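PDB 6HVG: alternansucrase from Leuconostoc mesenteroides, which belongs to glycoside hydrolase family 70, a family built around a TIM-type barrel, and carries choline-binding-type repeats toward both ends of its chain. Local coordinates for residues Ile246-Ile251 with Asp271-Arg276; Tyr278-Pro281 with Ala286-Asn289; Ile855-Gly860 with Val1010-Ser1015; Phe886-Met891 with Ala1018-Thr1023. One frame throughout, in Å; residues are numbered along the deposited sequence.

Interaction 1. Residues Ile246-Ile251 with Asp271-Arg276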
loop_
_atom_site.group_PDB
_atom_site.type_symbol
_atom_site.label_atom_id
_atom_site.label_comp_id
_atom_site.label_asym_id
_atom_site.label_seq_id
_atom_site.Cartn_x
_atom_site.Cartn_y
_atom_site.Cartn_z
ATOM N N ILE A 246 -25.421 -32.088 -32.768
ATOM C CA ILE A 246 -26.525 -32.577 -31.985
ATOM C C ILE A 246 -26.248 -33.995 -31.526
ATOM O O ILE A 246 -25.659 -34.771 -32.250
ATOM C CB ILE A 246 -27.779 -32.602 -32.890
ATOM C CG1 ILE A 246 -28.024 -31.207 -33.461
ATOM C CG2 ILE A 246 -29.006 -33.122 -32.131
ATOM C CD1 ILE A 246 -29.133 -31.188 -34.496
ATOM N N GLY A 247 -26.717 -34.344 -30.337
ATOM C CA GLY A 247 -26.559 -35.688 -29.810
ATOM C C GLY A 247 -25.206 -35.828 -29.156
ATOM O O GLY A 247 -24.496 -34.840 -28.918
ATOM N N LEU A 248 -24.838 -37.075 -28.902
ATOM C CA LEU A 248 -23.613 -37.366 -28.192
ATOM C C LEU A 248 -22.418 -37.061 -29.092
ATOM O O LEU A 248 -22.428 -37.361 -30.275
ATOM C CB LEU A 248 -23.617 -38.830 -27.775
ATOM C CG LEU A 248 -22.599 -39.273 -26.724
ATOM C CD1 LEU A 248 -22.897 -38.649 -25.351
ATOM C CD2 LEU A 248 -22.587 -40.797 -26.681
ATOM N N GLN A 249 -21.400 -36.432 -28.533
ATOM C CA GLN A 249 -20.243 -36.026 -29.310
ATOM C C GLN A 249 -18.986 -36.073 -28.457
ATOM O O GLN A 249 -19.043 -35.847 -27.257
ATOM C CB GLN A 249 -20.434 -34.589 -29.790
ATOM C CG GLN A 249 -21.604 -34.385 -30.733
ATOM C CD GLN A 249 -21.455 -35.184 -31.997
ATOM O OE1 GLN A 249 -20.371 -35.319 -32.530
ATOM N NE2 GLN A 249 -22.529 -35.752 -32.457
ATOM N N THR A 250 -17.847 -36.323 -29.086
ATOM C CA THR A 250 -16.580 -36.217 -28.395
ATOM C C THR A 250 -15.821 -35.056 -28.993
ATOM O O THR A 250 -15.625 -35.031 -30.186
ATOM C CB THR A 250 -15.763 -37.524 -28.468
ATOM O OG1 THR A 250 -16.636 -38.647 -28.257
ATOM C CG2 THR A 250 -14.667 -37.525 -27.403
ATOM N N ILE A 251 -15.401 -34.102 -28.168
ATOM C CA ILE A 251 -14.701 -32.914 -28.642
ATOM C C ILE A 251 -13.442 -32.713 -27.812
ATOM O O ILE A 251 -13.495 -32.778 -26.576
ATOM C CB ILE A 251 -15.585 -31.657 -28.537
ATOM C CG1 ILE A 251 -16.974 -31.934 -29.145
ATOM C CG2 ILE A 251 -14.914 -30.464 -29.210
ATOM C CD1 ILE A 251 -17.858 -30.708 -29.276
ATOM N N ASP A 271 -30.293 -39.716 -20.902
ATOM C CA ASP A 271 -30.381 -41.089 -21.389
ATOM C C ASP A 271 -30.086 -41.134 -22.878
ATOM O O ASP A 271 -30.979 -41.012 -23.708
ATOM C CB ASP A 271 -31.754 -41.696 -21.098
ATOM C CG ASP A 271 -32.096 -41.667 -19.636
ATOM O OD1 ASP A 271 -31.912 -42.694 -18.944
ATOM O OD2 ASP A 271 -32.525 -40.590 -19.173
ATOM N N VAL A 272 -28.810 -41.290 -23.208
ATOM C CA VAL A 272 -28.355 -41.376 -24.589
ATOM C C VAL A 272 -27.829 -42.766 -24.770
ATOM O O VAL A 272 -27.083 -43.243 -23.937
ATOM C CB VAL A 272 -27.190 -40.415 -24.872
ATOM C CG1 VAL A 272 -26.953 -40.282 -26.375
ATOM C CG2 VAL A 272 -27.466 -39.076 -24.218
ATOM N N ASN A 273 -28.169 -43.380 -25.891
ATOM C CA ASN A 273 -27.971 -44.813 -26.113
ATOM C C ASN A 273 -28.796 -45.627 -25.104
ATOM O O ASN A 273 -29.864 -45.186 -24.673
ATOM C CB ASN A 273 -26.477 -45.216 -26.138
ATOM C CG ASN A 273 -25.671 -44.454 -27.193
ATOM O OD1 ASN A 273 -26.202 -43.963 -28.201
ATOM N ND2 ASN A 273 -24.371 -44.351 -26.956
ATOM N N ASN A 274 -28.331 -46.814 -24.742
ATOM C CA ASN A 274 -28.953 -47.533 -23.645
ATOM C C ASN A 274 -28.666 -46.794 -22.330
ATOM O O ASN A 274 -29.527 -46.676 -21.461
ATOM C CB ASN A 274 -28.393 -48.952 -23.598
ATOM C CG ASN A 274 -29.107 -49.827 -22.594
ATOM O OD1 ASN A 274 -29.377 -49.404 -21.479
ATOM N ND2 ASN A 274 -29.411 -51.059 -22.983
ATOM N N LYS A 275 -27.483 -46.199 -22.264
ATOM C CA LYS A 275 -26.860 -45.745 -21.026
ATOM C C LYS A 275 -27.439 -44.421 -20.507
ATOM O O LYS A 275 -28.250 -43.738 -21.162
ATOM C CB LYS A 275 -25.342 -45.575 -21.273
ATOM C CG LYS A 275 -24.794 -46.623 -22.248
ATOM C CD LYS A 275 -23.324 -46.936 -22.108
ATOM C CE LYS A 275 -22.906 -47.968 -23.155
ATOM N NZ LYS A 275 -21.545 -48.506 -22.873
ATOM N N ARG A 276 -26.988 -44.079 -19.309
ATOM C CA ARG A 276 -27.350 -42.841 -18.616
ATOM C C ARG A 276 -26.108 -42.106 -18.115
ATOM O O ARG A 276 -25.414 -42.634 -17.274
ATOM C CB ARG A 276 -28.223 -43.208 -17.423
ATOM C CG ARG A 276 -28.728 -42.028 -16.601
ATOM C CD ARG A 276 -29.891 -42.471 -15.734
ATOM N NE ARG A 276 -30.445 -41.379 -14.939
ATOM C CZ ARG A 276 -31.296 -40.466 -15.386
ATOM N NH1 ARG A 276 -31.707 -40.471 -16.651
ATOM N NH2 ARG A 276 -31.735 -39.532 -14.557
#
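In a choline-binding repeat, Leu248, just ahead of strand 249-251, leans on Val272 and Asn273 in the turn that joins strands 268-270 and 277-279. The nearest backbones are those of Leu248 and Val272, with 7.2 Å between their CA atoms. The base of the leucine does the first touching: Leu248 CB lies 3.9 Å from Val272 CG1, the methyl that chi1 of -167° sets anti to the valine's own backbone N. Further out, Leu248 CD2 comes to 4.0 Å from Asn273 ND2, the two side chains crossing at about a right angle. That pairing is van der Waals only, a methyl beside an amide nitrogen. In the repeat, the first segment leads into one small hairpin, 249-251 with 254-256, while the turn closes the first hairpin of a four-stranded sheet; Leu255 and Tyr257, in and just past strand 254-256, also pack on Leu248 and Val272 respectively. Each segment also has a polar contact within itself. Gln249 NE2 reaches back to Ile246 O at 3.3 Å, approaching from above the carbonyl plane. Across the mouth of the turn, Arg276 NH1 meets Asp271 OD2 at 2.7 Å, with the carboxylate carbon in the guanidinium plane, at its edge; Arg276 NE is salt-bridged to Glu291.

Interaction 2. Residues Tyr278-Pro281 with Ala286-Asn289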
loop_
_atom_site.group_PDB
_atom_site.type_symbol
_atom_site.label_atom_id
_atom_site.label_comp_id
_atom_site.label_asym_id
_atom_site.label_seq_id
_atom_site.Cartn_x
_atom_site.Cartn_y
_atom_site.Cartn_z
ATOM N N TYR A 278 -24.013 -38.529 -16.717
ATOM C CA TYR A 278 -24.119 -37.222 -16.112
ATOM C C TYR A 278 -23.101 -36.330 -16.786
ATOM O O TYR A 278 -21.976 -36.762 -17.081
ATOM C CB TYR A 278 -23.855 -37.282 -14.616
ATOM C CG TYR A 278 -24.204 -36.007 -13.903
ATOM C CD1 TYR A 278 -23.268 -34.980 -13.717
ATOM C CD2 TYR A 278 -25.480 -35.819 -13.420
ATOM C CE1 TYR A 278 -23.618 -33.809 -13.049
ATOM C CE2 TYR A 278 -25.842 -34.655 -12.760
ATOM C CZ TYR A 278 -24.908 -33.666 -12.567
ATOM O OH TYR A 278 -25.275 -32.536 -11.904
ATOM N N PHE A 279 -23.495 -35.085 -17.029
ATOM C CA PHE A 279 -22.607 -34.116 -17.641
ATOM C C PHE A 279 -22.375 -32.961 -16.703
ATOM O O PHE A 279 -23.317 -32.471 -16.077
ATOM C CB PHE A 279 -23.193 -33.622 -18.953
ATOM C CG PHE A 279 -23.334 -34.700 -19.976
ATOM C CD1 PHE A 279 -22.295 -34.971 -20.832
ATOM C CD2 PHE A 279 -24.492 -35.467 -20.059
ATOM C CE1 PHE A 279 -22.397 -35.980 -21.761
ATOM C CE2 PHE A 279 -24.607 -36.480 -20.995
ATOM C CZ PHE A 279 -23.549 -36.742 -21.846
ATOM N N ALA A 280 -21.126 -32.513 -16.617
ATOM C CA ALA A 280 -20.716 -31.530 -15.618
ATOM C C ALA A 280 -21.350 -30.132 -15.779
ATOM O O ALA A 280 -21.701 -29.732 -16.887
ATOM C CB ALA A 280 -19.210 -31.409 -15.624
ATOM N N PRO A 281 -21.508 -29.400 -14.659
ATOM C CA PRO A 281 -22.194 -28.116 -14.639
ATOM C C PRO A 281 -21.647 -27.014 -15.518
ATOM O O PRO A 281 -22.443 -26.231 -16.072
ATOM C CB PRO A 281 -22.063 -27.677 -13.182
ATOM C CG PRO A 281 -22.104 -28.945 -12.430
ATOM C CD PRO A 281 -21.441 -29.976 -13.301
ATOM N N ALA A 286 -18.533 -35.495 -19.497
ATOM C CA ALA A 286 -19.032 -36.696 -18.841
ATOM C C ALA A 286 -18.211 -37.007 -17.603
ATOM O O ALA A 286 -16.988 -36.937 -17.645
ATOM C CB ALA A 286 -19.003 -37.876 -19.795
ATOM N N VAL A 287 -18.903 -37.329 -16.513
ATOM C CA VAL A 287 -18.271 -37.638 -15.249
ATOM C C VAL A 287 -19.129 -38.604 -14.471
ATOM O O VAL A 287 -20.345 -38.676 -14.656
ATOM C CB VAL A 287 -18.053 -36.393 -14.386
ATOM C CG1 VAL A 287 -16.999 -35.490 -14.999
ATOM C CG2 VAL A 287 -19.371 -35.641 -14.183
ATOM N N ALA A 288 -18.475 -39.351 -13.600
ATOM C CA ALA A 288 -19.170 -40.246 -12.718
ATOM C C ALA A 288 -20.044 -39.411 -11.770
ATOM O O ALA A 288 -19.658 -38.323 -11.299
ATOM C CB ALA A 288 -18.186 -41.102 -11.929
ATOM N N ASN A 289 -21.227 -39.936 -11.490
ATOM C CA ASN A 289 -22.129 -39.288 -10.573
ATOM C C ASN A 289 -23.045 -40.304 -9.944
ATOM O O ASN A 289 -23.208 -41.436 -10.429
ATOM C CB ASN A 289 -22.951 -38.217 -11.294
ATOM C CG ASN A 289 -23.406 -37.093 -10.381
ATOM O OD1 ASN A 289 -22.715 -36.736 -9.425
ATOM N ND2 ASN A 289 -24.572 -36.538 -10.663
#
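Tyr278 has the largest share of this contact, its ring taking the Asn289 amide over one face and Val287 at its edge. Asn289 ND2 sits 2.9 Å above the ring plane, displaced toward the rim beside CD2 and CE2, and the amide plane is turned 49° from the ring. Behind it, Asn289 CB lies 3.6 Å from Tyr278 CB, packing the two side-chain stems together. Chi1 of -169° turns the ring anti to the tyrosine's backbone N, which lays it alongside the neighbouring strand; there Val287 CG2 approaches CD1 of Tyr278 at 4.0 Å, near the ring plane. In the backbone, Val287 N donates to Tyr278 O at 3.2 Å with an N-H...O angle of 160°, and Ala286 CA adds a CA-H...O contact of 3.4 Å to that same Tyr278 O. The amide's rotation is fixed from beyond the strands, where Val315 N donates to Asn289 OD1. Phe269 meets the tyrosine ring edge-to-face. Phe279 and Ala286 form an antiparallel non-hydrogen-bonded pair, and the phenylalanine packs on Leu248 and Tyr257. Tyr278 and Phe279 thus put aromatic rings on opposite faces of strand 277-279, in the hairpin with strand 286-293; short hairpins rich in aromatic residues are the building units of choline-binding repeats.

Interaction 3. Residues Ile855-Gly860 with Val1010-Ser1015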
loop_
_atom_site.group_PDB
_atom_site.type_symbol
_atom_site.label_atom_id
_atom_site.label_comp_id
_atom_site.label_asym_id
_atom_site.label_seq_id
_atom_site.Cartn_x
_atom_site.Cartn_y
_atom_site.Cartn_z
ATOM N N ILE A 855 -5.218 39.029 -1.715
ATOM C CA ILE A 855 -4.465 40.095 -1.073
ATOM C C ILE A 855 -5.302 41.394 -0.987
ATOM O O ILE A 855 -5.286 42.069 0.031
ATOM C CB ILE A 855 -3.176 40.382 -1.874
ATOM C CG1 ILE A 855 -2.256 39.158 -1.868
ATOM C CG2 ILE A 855 -2.483 41.641 -1.344
ATOM C CD1 ILE A 855 -1.065 39.243 -2.804
ATOM N N LYS A 856 -5.989 41.742 -2.081
ATOM C CA LYS A 856 -6.763 42.984 -2.198
ATOM C C LYS A 856 -8.074 42.988 -1.418
ATOM O O LYS A 856 -8.439 44.002 -0.811
ATOM C CB LYS A 856 -7.120 43.245 -3.666
ATOM C CG LYS A 856 -6.060 43.946 -4.491
ATOM C CD LYS A 856 -6.523 44.116 -5.934
ATOM C CE LYS A 856 -6.051 45.424 -6.544
ATOM N NZ LYS A 856 -4.571 45.524 -6.614
ATOM N N TYR A 857 -8.815 41.883 -1.479
ATOM C CA TYR A 857 -10.202 41.908 -1.028
ATOM C C TYR A 857 -10.565 41.008 0.155
ATOM O O TYR A 857 -11.548 41.272 0.843
ATOM C CB TYR A 857 -11.131 41.556 -2.183
ATOM C CG TYR A 857 -10.882 42.314 -3.467
ATOM C CD1 TYR A 857 -11.448 43.567 -3.679
ATOM C CD2 TYR A 857 -10.112 41.774 -4.468
ATOM C CE1 TYR A 857 -11.255 44.241 -4.870
ATOM C CE2 TYR A 857 -9.898 42.448 -5.646
ATOM C CZ TYR A 857 -10.485 43.685 -5.854
ATOM O OH TYR A 857 -10.255 44.374 -7.012
ATOM N N VAL A 858 -9.803 39.946 0.409
ATOM C CA VAL A 858 -10.240 38.928 1.359
ATOM C C VAL A 858 -9.962 39.308 2.810
ATOM O O VAL A 858 -8.846 39.190 3.293
ATOM C CB VAL A 858 -9.661 37.562 1.010
ATOM C CG1 VAL A 858 -10.010 36.529 2.068
ATOM C CG2 VAL A 858 -10.201 37.123 -0.346
ATOM N N SER A 859 -11.000 39.792 3.490
ATOM C CA SER A 859 -10.954 40.023 4.936
ATOM C C SER A 859 -12.358 40.102 5.504
ATOM O O SER A 859 -13.328 40.100 4.747
ATOM C CB SER A 859 -10.189 41.299 5.282
ATOM O OG SER A 859 -9.906 41.340 6.687
ATOM N N GLY A 860 -12.455 40.185 6.830
ATOM C CA GLY A 860 -13.724 40.282 7.510
ATOM C C GLY A 860 -14.425 38.961 7.674
ATOM O O GLY A 860 -13.900 37.897 7.354
ATOM N N VAL A 1010 -15.897 47.270 -7.377
ATOM C CA VAL A 1010 -15.136 48.177 -8.212
ATOM C C VAL A 1010 -14.578 49.277 -7.356
ATOM O O VAL A 1010 -15.126 49.572 -6.306
ATOM C CB VAL A 1010 -15.961 48.823 -9.352
ATOM C CG1 VAL A 1010 -16.751 47.774 -10.109
ATOM C CG2 VAL A 1010 -16.872 49.912 -8.835
ATOM N N GLY A 1011 -13.504 49.894 -7.843
ATOM C CA GLY A 1011 -12.860 51.017 -7.170
ATOM C C GLY A 1011 -11.739 50.622 -6.234
ATOM O O GLY A 1011 -11.309 51.424 -5.407
ATOM N N ALA A 1012 -11.270 49.381 -6.347
ATOM C CA ALA A 1012 -10.168 48.911 -5.520
ATOM C C ALA A 1012 -8.848 49.543 -5.955
ATOM O O ALA A 1012 -8.452 49.433 -7.111
ATOM C CB ALA A 1012 -10.071 47.391 -5.591
ATOM N N SER A 1013 -8.175 50.194 -5.016
ATOM C CA SER A 1013 -6.855 50.783 -5.256
ATOM C C SER A 1013 -5.848 49.752 -5.789
ATOM O O SER A 1013 -6.009 48.567 -5.556
ATOM C CB SER A 1013 -6.330 51.384 -3.953
ATOM O OG SER A 1013 -4.948 51.635 -4.031
ATOM N N ASP A 1014 -4.806 50.203 -6.480
ATOM C CA ASP A 1014 -3.785 49.296 -7.041
ATOM C C ASP A 1014 -2.912 48.617 -5.994
ATOM O O ASP A 1014 -2.456 47.497 -6.189
ATOM C CB ASP A 1014 -2.863 50.052 -8.018
ATOM C CG ASP A 1014 -3.527 50.333 -9.364
ATOM O OD1 ASP A 1014 -4.703 49.943 -9.569
ATOM O OD2 ASP A 1014 -2.866 50.959 -10.216
ATOM N N SER A 1015 -2.678 49.314 -4.891
ATOM C CA SER A 1015 -1.834 48.818 -3.832
ATOM C C SER A 1015 -2.663 48.329 -2.648
ATOM O O SER A 1015 -2.114 48.063 -1.580
ATOM C CB SER A 1015 -0.866 49.925 -3.395
ATOM O OG SER A 1015 -1.551 51.091 -2.953
#
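Lys856 and Ala1012 mark the closest backbone approach, with 7.6 Å between their CA atoms, where the C-terminal part of helix 844-857 comes up to the irregular chain that follows strand 1003-1009. The two backbones stay well apart, and the side chains of Lys856 and Tyr857 bridge the distance. Lys856 spans most of it. Its chain leaves the helix straight through chi2 and then bends at chi3 (144°) and chi4 (62°), which brings the ammonium group round to the backbone of the loop. Lys856 NZ donates to Asp1014 O at 2.9 Å, coming from 53° above the carbonyl plane and well off the direction of either lone pair. One carbon further back, Lys856 CE rests 3.3 Å from Ser1013 O, so the tip of the lysine lies across two successive peptide groups. Tyr857 takes the other end of the contact: its OH and CE1 lie 3.3 and 3.4 Å from Ala1012 CB, the methyl meeting the ring obliquely. Lys856 CB lies over one face of the ring, and the tyrosine side chain also touches Arg942, Val1008 and Pro1009 of the adjoining sheet. Within the loop, Ser1015 N makes a weak bond to Ser1013 OG, an ST-turn pattern, and just past it Gln1016 NE2 bonds to Lys856 O. The Asp1014 carboxylate does not close a salt bridge, since its OD1 stays 5.3 Å from Lys856 NZ. Lysine therefore grips the loop through a main-chain oxygen, and the aspartate probably contributes no more than a longer-range attraction at this solvent-facing surface.

Interaction 4. Residues Phe886-Met891 with Ala1018-Thr1023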
loop_
_atom_site.group_PDB
_atom_site.type_symbol
_atom_site.label_atom_id
_atom_site.label_comp_id
_atom_site.label_asym_id
_atom_site.label_seq_id
_atom_site.Cartn_x
_atom_site.Cartn_y
_atom_site.Cartn_z
ATOM N N PHE A 886 -16.912 40.074 3.844
ATOM C CA PHE A 886 -17.416 41.450 3.930
ATOM C C PHE A 886 -16.428 42.639 3.836
ATOM O O PHE A 886 -16.823 43.699 3.366
ATOM C CB PHE A 886 -18.218 41.601 5.215
ATOM C CG PHE A 886 -19.334 40.622 5.351
ATOM C CD1 PHE A 886 -20.402 40.635 4.464
ATOM C CD2 PHE A 886 -19.313 39.671 6.356
ATOM C CE1 PHE A 886 -21.443 39.726 4.584
ATOM C CE2 PHE A 886 -20.352 38.760 6.487
ATOM C CZ PHE A 886 -21.426 38.789 5.594
ATOM N N GLY A 887 -15.189 42.507 4.314
ATOM C CA GLY A 887 -14.238 43.621 4.370
ATOM C C GLY A 887 -13.563 43.634 5.713
ATOM O O GLY A 887 -13.871 42.792 6.512
ATOM N N LYS A 888 -12.674 44.581 5.995
ATOM C CA LYS A 888 -11.756 44.434 7.123
ATOM C C LYS A 888 -12.375 44.333 8.504
ATOM O O LYS A 888 -12.072 43.379 9.257
ATOM C CB LYS A 888 -10.679 45.494 7.161
ATOM C CG LYS A 888 -9.430 44.975 7.853
ATOM C CD LYS A 888 -8.373 46.053 8.031
ATOM C CE LYS A 888 -6.960 45.486 8.194
ATOM N NZ LYS A 888 -6.337 45.070 6.897
ATOM N N GLY A 889 -13.222 45.260 8.878
ATOM C CA GLY A 889 -13.814 45.148 10.223
ATOM C C GLY A 889 -15.263 44.701 10.222
ATOM O O GLY A 889 -15.958 44.836 11.227
ATOM N N ILE A 890 -15.751 44.214 9.081
ATOM C CA ILE A 890 -17.161 43.834 8.920
ATOM C C ILE A 890 -17.321 42.340 9.135
ATOM O O ILE A 890 -16.820 41.540 8.367
ATOM C CB ILE A 890 -17.702 44.185 7.519
ATOM C CG1 ILE A 890 -17.369 45.638 7.120
ATOM C CG2 ILE A 890 -19.206 43.991 7.454
ATOM C CD1 ILE A 890 -17.914 46.702 8.058
ATOM N N MET A 891 -18.045 41.973 10.179
ATOM C CA MET A 891 -18.121 40.596 10.618
ATOM C C MET A 891 -19.433 39.892 10.314
ATOM O O MET A 891 -19.479 38.676 10.394
ATOM C CB MET A 891 -17.829 40.531 12.125
ATOM C CG MET A 891 -16.574 41.303 12.531
ATOM S SD MET A 891 -15.160 40.820 11.514
ATOM C CE MET A 891 -13.817 41.461 12.520
ATOM N N ALA A 1018 -5.592 43.970 1.988
ATOM C CA ALA A 1018 -6.618 43.723 3.017
ATOM C C ALA A 1018 -6.135 42.873 4.194
ATOM O O ALA A 1018 -6.896 42.573 5.107
ATOM C CB ALA A 1018 -7.806 43.034 2.377
ATOM N N ARG A 1019 -4.873 42.474 4.143
ATOM C CA ARG A 1019 -4.263 41.579 5.123
ATOM C C ARG A 1019 -4.041 42.253 6.473
ATOM O O ARG A 1019 -3.899 43.462 6.549
ATOM C CB ARG A 1019 -2.936 41.053 4.547
ATOM C CG ARG A 1019 -3.159 40.182 3.315
ATOM C CD ARG A 1019 -1.874 39.614 2.739
ATOM N NE ARG A 1019 -1.049 40.651 2.154
ATOM C CZ ARG A 1019 0.143 40.458 1.612
ATOM N NH1 ARG A 1019 0.697 39.253 1.556
ATOM N NH2 ARG A 1019 0.783 41.500 1.118
ATOM N N THR A 1020 -4.002 41.451 7.527
ATOM C CA THR A 1020 -3.726 41.939 8.860
ATOM C C THR A 1020 -2.287 41.558 9.287
ATOM O O THR A 1020 -1.893 40.397 9.223
ATOM C CB THR A 1020 -4.770 41.377 9.840
ATOM O OG1 THR A 1020 -6.090 41.717 9.386
ATOM C CG2 THR A 1020 -4.568 41.926 11.234
ATOM N N VAL A 1021 -1.494 42.545 9.693
ATOM C CA VAL A 1021 -0.182 42.268 10.255
ATOM C C VAL A 1021 -0.340 41.657 11.656
ATOM O O VAL A 1021 -1.257 41.990 12.400
ATOM C CB VAL A 1021 0.681 43.547 10.282
ATOM C CG1 VAL A 1021 1.982 43.340 11.054
ATOM C CG2 VAL A 1021 0.990 43.985 8.849
ATOM N N ALA A 1022 0.541 40.725 11.994
ATOM C CA ALA A 1022 0.494 40.059 13.282
ATOM C C ALA A 1022 1.046 40.964 14.378
ATOM O O ALA A 1022 2.067 41.623 14.188
ATOM C CB ALA A 1022 1.292 38.771 13.226
ATOM N N THR A 1023 0.391 40.954 15.530
ATOM C CA THR A 1023 0.684 41.881 16.622
ATOM C C THR A 1023 1.723 41.346 17.612
ATOM O O THR A 1023 1.678 40.179 18.017
ATOM C CB THR A 1023 -0.604 42.208 17.410
ATOM O OG1 THR A 1023 -1.216 40.996 17.879
ATOM C CG2 THR A 1023 -1.581 42.956 16.524
#
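Lys888 reaches over to two successive carbonyls, those of Ala1018 and Arg1019, and its ammonium group is the one donor joining the two loops. The stronger bond runs from Lys888 NZ to Arg1019 O, 2.9 Å long; the nitrogen stands 63° above that carbonyl plane, with a C=O...N angle of 117°. A second, weak bond of 3.1 Å links Lys888 NZ to Ala1018 O. Both acceptors are thus met by a single charged group, which would be drawn to the pair of carbonyl dipoles. The chain gets there nearly extended through chi3 and then turns at chi4 (79°), which swings NZ in toward the main chain. Thr1020 lies obliquely across the end of the lysine, its OG1 4.0 Å from Lys888 CE, a contact and not a bond. Several other polar groups are bonded outside the two segments: the guanidinium of Arg1019 is salt-bridged to Asp1017, and Thr1020 N donates to Ser1042 OG. In the loop of Lys888, Phe886 O accepts from His936 NE2, while Met891 N is bonded to Gln895 OE1. Gln908 touches both Lys888 and Ala1018. The contact lies between the connection from strand 881-885 to strand 910-915, in the large antiparallel sheet, and the long link from strand 1003-1009 to helix 1038-1041, beside the C-terminal part of helix 844-857.

In the fold
The four contacts form two pairs at far ends of the molecule. Interactions 1 and 2 share one choline-binding repeat, their centres 12 Å apart, and touch where Leu248 CD1 packs 4.0 Å from Phe279 CZ. Interactions 3 and 4, in the family 70 region, have centres 11 Å apart and alternate along the chain; Ile855 O to Ala1018 N (2.7 Å) and Ser859 O to Gly887 N (3.1 Å) are probable hydrogen bonds between them. Between the pairs, centres lie 83 to 90 Å apart, on opposite sides of the chain's centre. The calcium ion is bound elsewhere, by Glu575, Asp581, Asn625 and Asp1159, none belonging to these segments.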